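Local coordinates for D-isomer specific 2-hydroxyacid dehydrogenase family protein (Desulfovibrio vulgaris, PDB 5TX7) that probably catalyses the NAD-dependent interconversion of a D-2-hydroxyacid and its 2-oxoacid, although its own substrate is not established, at residues F69-A74 against A303-S308; P96-D101 against R296-S301. All coordinates share one frame; numbering follows the deposited sequence.

How the interactions relate
Both interactions use helix 292-310, and their centres lie 12 Å apart. Along the chain the segments run 69-74, 96-101, 296-301 and 303-308, so the segments of interaction 2 fall between those of interaction 1. Interaction 1 sets the later part of the helix against strand 69-72 of the five-stranded parallel sheet. Interaction 2 sets an earlier part against the connection from that sheet to helix 100-116, which leads into the NAD-binding, Rossmann-type region. The two contacts meet directly, with L73 O 3.6 Å from L298 CD2. Segment 96-101 lies where the chain leaves the sheet domain and helix 292-310 where it returns, consistent with the two inter-domain connections of this family.

Interaction 1: F69-A74 against A303-S308; sequences FVSVLA and AANIRS
F69 and S71 pack against N305 and I306 in a buried helix-on-sheet contact, where helix 292-310 packs on one face of the five-stranded parallel sheet, over strand 69-72 and its neighbours. The segment axes approach to 9.2 Å and run nearly antiparallel, at 162°. F69 and S71, alternate residues of strand 69-72, both direct their side chains at the helix. The F69 ring meets the helix obliquely: F69 CE2 lies 3.8 Å from the backbone oxygen N305 O, and F69 CE2 is 4.2 Å from I306 CG1. Its CG is anti to the backbone N (chi1 -178°), which carries the ring out from the strand to the helix backbone, where F309 also stacks on it. The polar link is a hydrogen bond from N305 ND2 to S71 OG, 3.2 Å long, nearly straight at 173° and with the acceptor in the amide plane. ND2 also donates to N94 O, and N305 OD1 accepts from N316 ND2. I306 meanwhile packs on L50 of the neighbouring strand and on I22. Because N94 O can only accept and N316 ND2 donates to OD1, these bonds should fix the flip of the N305 amide, and they satisfy the polar atoms of this buried side chain.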
ATOM      1  N   PHE A  69      31.592 -25.204   6.401  1.00 57.47           N
ATOM      2  CA  PHE A  69      31.003 -23.856   6.375  1.00 55.11           C
ATOM      3  C   PHE A  69      29.480 -23.863   6.380  1.00 52.29           C
ATOM      4  O   PHE A  69      28.849 -24.599   5.614  1.00 52.37           O
ATOM      5  CB  PHE A  69      31.506 -23.093   5.141  1.00 54.33           C
ATOM      6  CG  PHE A  69      30.993 -21.681   5.039  1.00 55.49           C
ATOM      7  CD1 PHE A  69      31.206 -20.767   6.070  1.00 55.11           C
ATOM      8  CD2 PHE A  69      30.319 -21.245   3.898  1.00 55.30           C
ATOM      9  CE1 PHE A  69      30.748 -19.461   5.971  1.00 52.75           C
ATOM     10  CE2 PHE A  69      29.863 -19.939   3.818  1.00 53.29           C
ATOM     11  CZ  PHE A  69      30.076 -19.053   4.847  1.00 51.03           C
ATOM     12  N   VAL A  70      28.894 -23.035   7.241  1.00 49.84           N
ATOM     13  CA  VAL A  70      27.442 -22.858   7.258  1.00 48.84           C
ATOM     14  C   VAL A  70      27.072 -21.431   6.864  1.00 47.71           C
ATOM     15  O   VAL A  70      27.607 -20.467   7.425  1.00 49.75           O
ATOM     16  CB  VAL A  70      26.861 -23.187   8.632  1.00 48.41           C
ATOM     17  CG1 VAL A  70      25.348 -22.957   8.643  1.00 45.88           C
ATOM     18  CG2 VAL A  70      27.202 -24.630   8.996  1.00 48.15           C
ATOM     19  N   SER A  71      26.189 -21.293   5.883  1.00 44.94           N
ATOM     20  CA  SER A  71      25.618 -19.984   5.587  1.00 45.56           C
ATOM     21  C   SER A  71      24.120 -20.015   5.885  1.00 43.88           C
ATOM     22  O   SER A  71      23.408 -20.921   5.442  1.00 44.71           O
ATOM     23  CB  SER A  71      25.885 -19.564   4.143  1.00 46.32           C
ATOM     24  OG  SER A  71      25.765 -18.147   4.016  1.00 45.98           O
ATOM     25  N   VAL A  72      23.666 -19.032   6.655  1.00 43.90           N
ATOM     26  CA  VAL A  72      22.280 -18.942   7.063  1.00 43.64           C
ATOM     27  C   VAL A  72      21.540 -17.996   6.130  1.00 42.97           C
ATOM     28  O   VAL A  72      21.981 -16.860   5.912  1.00 43.21           O
ATOM     29  CB  VAL A  72      22.160 -18.444   8.508  1.00 44.76           C
ATOM     30  CG1 VAL A  72      20.695 -18.351   8.931  1.00 44.48           C
ATOM     31  CG2 VAL A  72      22.932 -19.366   9.436  1.00 45.60           C
ATOM     32  N   LEU A  73      20.390 -18.461   5.636  1.00 43.23           N
ATOM     33  CA  LEU A  73      19.596 -17.777   4.612  1.00 44.82           C
ATOM     34  C   LEU A  73      18.602 -16.831   5.276  1.00 45.20           C
ATOM     35  O   LEU A  73      17.386 -16.914   5.075  1.00 49.96           O
ATOM     36  CB  LEU A  73      18.869 -18.805   3.733  1.00 46.59           C
ATOM     37  CG  LEU A  73      19.712 -19.891   3.059  1.00 46.41           C
ATOM     38  CD1 LEU A  73      18.820 -20.983   2.476  1.00 46.22           C
ATOM     39  CD2 LEU A  73      20.601 -19.286   1.990  1.00 47.31           C
ATOM     40  N   ALA A  74      19.156 -15.906   6.046  1.00 43.49           N
ATOM     41  CA  ALA A  74      18.405 -15.018   6.913  1.00 46.03           C
ATOM     42  C   ALA A  74      19.395 -14.087   7.600  1.00 46.22           C
ATOM     43  O   ALA A  74      20.596 -14.287   7.524  1.00 46.72           O
ATOM     44  CB  ALA A  74      17.627 -15.820   7.966  1.00 45.58           C
ATOM     45  N   ALA A 303      25.741 -16.565  -2.171  1.00 46.63           N
ATOM     46  CA  ALA A 303      26.828 -16.945  -3.090  1.00 48.04           C
ATOM     47  C   ALA A 303      28.132 -16.204  -2.754  1.00 49.06           C
ATOM     48  O   ALA A 303      29.218 -16.802  -2.780  1.00 46.99           O
ATOM     49  CB  ALA A 303      26.440 -16.695  -4.535  1.00 48.45           C
ATOM     50  N   ALA A 304      28.011 -14.916  -2.405  1.00 48.35           N
ATOM     51  CA  ALA A 304      29.169 -14.107  -1.985  1.00 48.66           C
ATOM     52  C   ALA A 304      29.843 -14.642  -0.737  1.00 48.52           C
ATOM     53  O   ALA A 304      31.073 -14.691  -0.687  1.00 48.83           O
ATOM     54  CB  ALA A 304      28.750 -12.668  -1.754  1.00 48.78           C
ATOM     55  N   ASN A 305      29.030 -15.030   0.261  1.00 46.86           N
ATOM     56  CA  ASN A 305      29.510 -15.663   1.497  1.00 47.66           C
ATOM     57  C   ASN A 305      30.307 -16.944   1.211  1.00 49.68           C
ATOM     58  O   ASN A 305      31.377 -17.156   1.774  1.00 50.52           O
ATOM     59  CB  ASN A 305      28.325 -16.034   2.427  1.00 48.31           C
ATOM     60  CG  ASN A 305      27.671 -14.826   3.112  1.00 46.48           C
ATOM     61  OD1 ASN A 305      28.107 -13.692   2.968  1.00 49.02           O
ATOM     62  ND2 ASN A 305      26.621 -15.084   3.879  1.00 44.30           N
ATOM     63  N   ILE A 306      29.766 -17.801   0.345  1.00 50.95           N
ATOM     64  CA  ILE A 306      30.408 -19.073  -0.032  1.00 52.01           C
ATOM     65  C   ILE A 306      31.684 -18.814  -0.827  1.00 56.20           C
ATOM     66  O   ILE A 306      32.700 -19.463  -0.584  1.00 59.97           O
ATOM     67  CB  ILE A 306      29.459 -19.977  -0.854  1.00 50.19           C
ATOM     68  CG1 ILE A 306      28.244 -20.403  -0.026  1.00 49.19           C
ATOM     69  CG2 ILE A 306      30.183 -21.220  -1.359  1.00 50.30           C
ATOM     70  CD1 ILE A 306      27.085 -20.913  -0.873  1.00 49.75           C
ATOM     71  N   ARG A 307      31.619 -17.882  -1.778  1.00 58.27           N
ATOM     72  CA  ARG A 307      32.783 -17.476  -2.594  1.00 61.45           C
ATOM     73  C   ARG A 307      33.916 -16.999  -1.682  1.00 62.47           C
ATOM     74  O   ARG A 307      35.066 -17.435  -1.831  1.00 64.98           O
ATOM     75  CB  ARG A 307      32.390 -16.387  -3.601  1.00 64.27           C
ATOM     76  CG  ARG A 307      33.303 -16.250  -4.814  1.00 71.43           C
ATOM     77  CD  ARG A 307      32.799 -15.244  -5.865  1.00 74.41           C
ATOM     78  NE  ARG A 307      31.399 -15.497  -6.280  1.00 77.58           N
ATOM     79  CZ  ARG A 307      30.318 -14.751  -5.970  1.00 77.29           C
ATOM     80  NH1 ARG A 307      30.399 -13.622  -5.245  1.00 77.17           N
ATOM     81  NH2 ARG A 307      29.119 -15.128  -6.413  1.00 75.76           N
ATOM     82  N   SER A 308      33.570 -16.150  -0.711  1.00 60.48           N
ATOM     83  CA  SER A 308      34.536 -15.642   0.270  1.00 62.45           C
ATOM     84  C   SER A 308      35.139 -16.730   1.155  1.00 65.76           C
ATOM     85  O   SER A 308      36.338 -16.701   1.459  1.00 73.72           O
ATOM     86  CB  SER A 308      33.895 -14.591   1.155  1.00 61.77           C
ATOM     87  OG  SER A 308      33.499 -13.479   0.386  1.00 62.92           O
TER

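Interaction 2: P96-D101 against R296-S301; sequences PGYGTD and RTLMDS
T297 and L298 of helix 292-310 pack against Y98, which lies in a type I beta turn running from G97 to T100. This turn leads straight into helix 100-116, with G99 at the N-cap, and belongs to the connection between the five-stranded sheet and the NAD-binding, Rossmann-type region. Taken in order along the helix, T297 comes first and makes two kinds of contact. Its methyl CG2 lies 4.0 Å from Y98 CA, bearing on the base of the tyrosine. Its hydroxyl OG1 is hydrogen-bonded to T293 O of the preceding helical turn. T297 OG1 also lies 2.8 Å from a water, which donates to Y98 O, again at 2.8 Å, so the bridge ties the turn to a hydroxyl already held by the helix. L298 follows, lying alongside Y98 and pointing the same way. The tyrosine CG sits between its own backbone N and carbonyl carbon (chi1 74°), which stands the ring beside the leucine, with T75 and W289 also touching it. L298 CD2 makes a CH-pi contact over one face of the Y98 ring, 4.1 Å from the centroid and 15° off the normal, with CE1 its nearest ring atom. At the end of the segment the S301 side chain touches V95, while S301 N bonds to T297 O at 2.9 Å within the helix.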
ATOM      1  N   PRO A  96      22.833  -9.899   6.392  1.00 50.54           N
ATOM      2  CA  PRO A  96      22.087  -8.705   6.819  1.00 54.14           C
ATOM      3  C   PRO A  96      21.662  -7.832   5.635  1.00 56.08           C
ATOM      4  O   PRO A  96      22.277  -7.896   4.571  1.00 58.63           O
ATOM      5  CB  PRO A  96      23.086  -7.967   7.715  1.00 53.88           C
ATOM      6  CG  PRO A  96      24.425  -8.365   7.190  1.00 54.30           C
ATOM      7  CD  PRO A  96      24.288  -9.733   6.547  1.00 52.45           C
ATOM      8  N   GLY A  97      20.594  -7.061   5.816  1.00 56.54           N
ATOM      9  CA  GLY A  97      20.192  -6.032   4.851  1.00 58.00           C
ATOM     10  C   GLY A  97      19.436  -6.432   3.589  1.00 56.53           C
ATOM     11  O   GLY A  97      18.974  -5.557   2.860  1.00 65.05           O
ATOM     12  N   TYR A  98      19.288  -7.728   3.331  1.00 47.32           N
ATOM     13  CA  TYR A  98      18.631  -8.205   2.105  1.00 46.38           C
ATOM     14  C   TYR A  98      17.166  -7.746   1.967  1.00 44.71           C
ATOM     15  O   TYR A  98      16.675  -7.591   0.854  1.00 44.19           O
ATOM     16  CB  TYR A  98      18.689  -9.754   2.005  1.00 47.47           C
ATOM     17  CG  TYR A  98      17.738 -10.478   2.957  1.00 45.45           C
ATOM     18  CD1 TYR A  98      16.434 -10.785   2.586  1.00 44.53           C
ATOM     19  CD2 TYR A  98      18.177 -10.889   4.205  1.00 46.28           C
ATOM     20  CE1 TYR A  98      15.574 -11.442   3.462  1.00 45.30           C
ATOM     21  CE2 TYR A  98      17.345 -11.544   5.095  1.00 45.86           C
ATOM     22  CZ  TYR A  98      16.034 -11.812   4.720  1.00 45.42           C
ATOM     23  OH  TYR A  98      15.185 -12.449   5.595  1.00 46.68           O
ATOM     24  N   GLY A  99      16.472  -7.578   3.087  1.00 43.61           N
ATOM     25  CA  GLY A  99      15.037  -7.385   3.088  1.00 42.18           C
ATOM     26  C   GLY A  99      14.548  -6.045   3.633  1.00 41.79           C
ATOM     27  O   GLY A  99      13.374  -5.919   4.008  1.00 40.54           O
ATOM     28  N   THR A 100      15.427  -5.050   3.663  1.00 42.33           N
ATOM     29  CA  THR A 100      15.093  -3.717   4.166  1.00 41.71           C
ATOM     30  C   THR A 100      13.878  -3.130   3.465  1.00 40.52           C
ATOM     31  O   THR A 100      12.936  -2.669   4.094  1.00 38.10           O
ATOM     32  CB  THR A 100      16.277  -2.740   3.966  1.00 42.95           C
ATOM     33  OG1 THR A 100      17.429  -3.226   4.672  1.00 45.54           O
ATOM     34  CG2 THR A 100      15.926  -1.331   4.457  1.00 42.48           C
ATOM     35  N   ASP A 101      13.898  -3.155   2.148  1.00 43.44           N
ATOM     36  CA  ASP A 101      12.803  -2.585   1.375  1.00 45.73           C
ATOM     37  C   ASP A 101      11.557  -3.459   1.397  1.00 43.61           C
ATOM     38  O   ASP A 101      10.440  -2.941   1.422  1.00 41.55           O
ATOM     39  CB  ASP A 101      13.252  -2.351  -0.052  1.00 52.05           C
ATOM     40  CG  ASP A 101      14.302  -1.244  -0.152  1.00 58.28           C
ATOM     41  OD1 ASP A 101      13.957  -0.096   0.209  1.00 63.52           O
ATOM     42  OD2 ASP A 101      15.446  -1.518  -0.603  1.00 57.31           O
ATOM     43  N   ARG A 296      16.039 -12.806  -4.184  1.00 41.62           N
ATOM     44  CA  ARG A 296      17.080 -12.693  -5.210  1.00 43.22           C
ATOM     45  C   ARG A 296      18.385 -12.128  -4.615  1.00 43.06           C
ATOM     46  O   ARG A 296      19.477 -12.630  -4.895  1.00 44.81           O
ATOM     47  CB  ARG A 296      16.586 -11.802  -6.363  1.00 45.04           C
ATOM     48  CG  ARG A 296      16.765 -12.351  -7.763  1.00 50.63           C
ATOM     49  CD  ARG A 296      15.827 -11.668  -8.777  1.00 50.31           C
ATOM     50  N   THR A 297      18.261 -11.106  -3.774  1.00 40.46           N
ATOM     51  CA  THR A 297      19.408 -10.484  -3.128  1.00 42.30           C
ATOM     52  C   THR A 297      20.034 -11.446  -2.113  1.00 42.79           C
ATOM     53  O   THR A 297      21.260 -11.588  -2.041  1.00 42.20           O
ATOM     54  CB  THR A 297      18.976  -9.171  -2.431  1.00 41.55           C
ATOM     55  OG1 THR A 297      18.533  -8.238  -3.432  1.00 43.32           O
ATOM     56  CG2 THR A 297      20.118  -8.551  -1.597  1.00 40.66           C
ATOM     57  N   LEU A 298      19.166 -12.079  -1.326  1.00 41.73           N
ATOM     58  CA  LEU A 298      19.550 -13.130  -0.388  1.00 42.26           C
ATOM     59  C   LEU A 298      20.346 -14.267  -1.054  1.00 43.36           C
ATOM     60  O   LEU A 298      21.329 -14.755  -0.494  1.00 45.18           O
ATOM     61  CB  LEU A 298      18.302 -13.643   0.336  1.00 39.73           C
ATOM     62  CG  LEU A 298      18.421 -14.692   1.417  1.00 41.58           C
ATOM     63  CD1 LEU A 298      19.489 -14.364   2.437  1.00 43.28           C
ATOM     64  CD2 LEU A 298      17.064 -14.845   2.091  1.00 41.58           C
ATOM     65  N   MET A 299      19.928 -14.662  -2.250  1.00 42.00           N
ATOM     66  CA  MET A 299      20.631 -15.686  -3.014  1.00 42.42           C
ATOM     67  C   MET A 299      22.033 -15.219  -3.377  1.00 43.63           C
ATOM     68  O   MET A 299      22.989 -15.942  -3.159  1.00 43.44           O
ATOM     69  CB  MET A 299      19.850 -16.031  -4.285  1.00 43.76           C
ATOM     70  CG  MET A 299      20.441 -17.165  -5.126  1.00 44.84           C
ATOM     71  SD  MET A 299      20.280 -18.803  -4.397  1.00 46.28           S
ATOM     72  CE  MET A 299      18.505 -19.038  -4.521  1.00 44.29           C
ATOM     73  N   ASP A 300      22.139 -14.012  -3.946  1.00 46.63           N
ATOM     74  CA  ASP A 300      23.431 -13.438  -4.346  1.00 46.84           C
ATOM     75  C   ASP A 300      24.392 -13.272  -3.172  1.00 47.70           C
ATOM     76  O   ASP A 300      25.582 -13.617  -3.293  1.00 47.79           O
ATOM     77  CB  ASP A 300      23.252 -12.082  -5.021  1.00 48.58           C
ATOM     78  CG  ASP A 300      22.737 -12.178  -6.461  1.00 52.57           C
ATOM     79  OD1 ASP A 300      23.053 -13.157  -7.179  1.00 55.76           O
ATOM     80  OD2 ASP A 300      22.024 -11.226  -6.891  1.00 54.66           O
ATOM     81  N   SER A 301      23.883 -12.760  -2.047  1.00 46.48           N
ATOM     82  CA  SER A 301      24.698 -12.569  -0.842  1.00 47.83           C
ATOM     83  C   SER A 301      25.166 -13.890  -0.252  1.00 49.79           C
ATOM     84  O   SER A 301      26.276 -13.975   0.250  1.00 56.15           O
ATOM     85  CB  SER A 301      23.935 -11.779   0.230  1.00 47.16           C
ATOM     86  OG  SER A 301      23.665 -10.449  -0.183  1.00 50.03           O
TER
HETATM   87  O   HOH W   1      17.158  -6.479  -1.695  1.00 53.65           O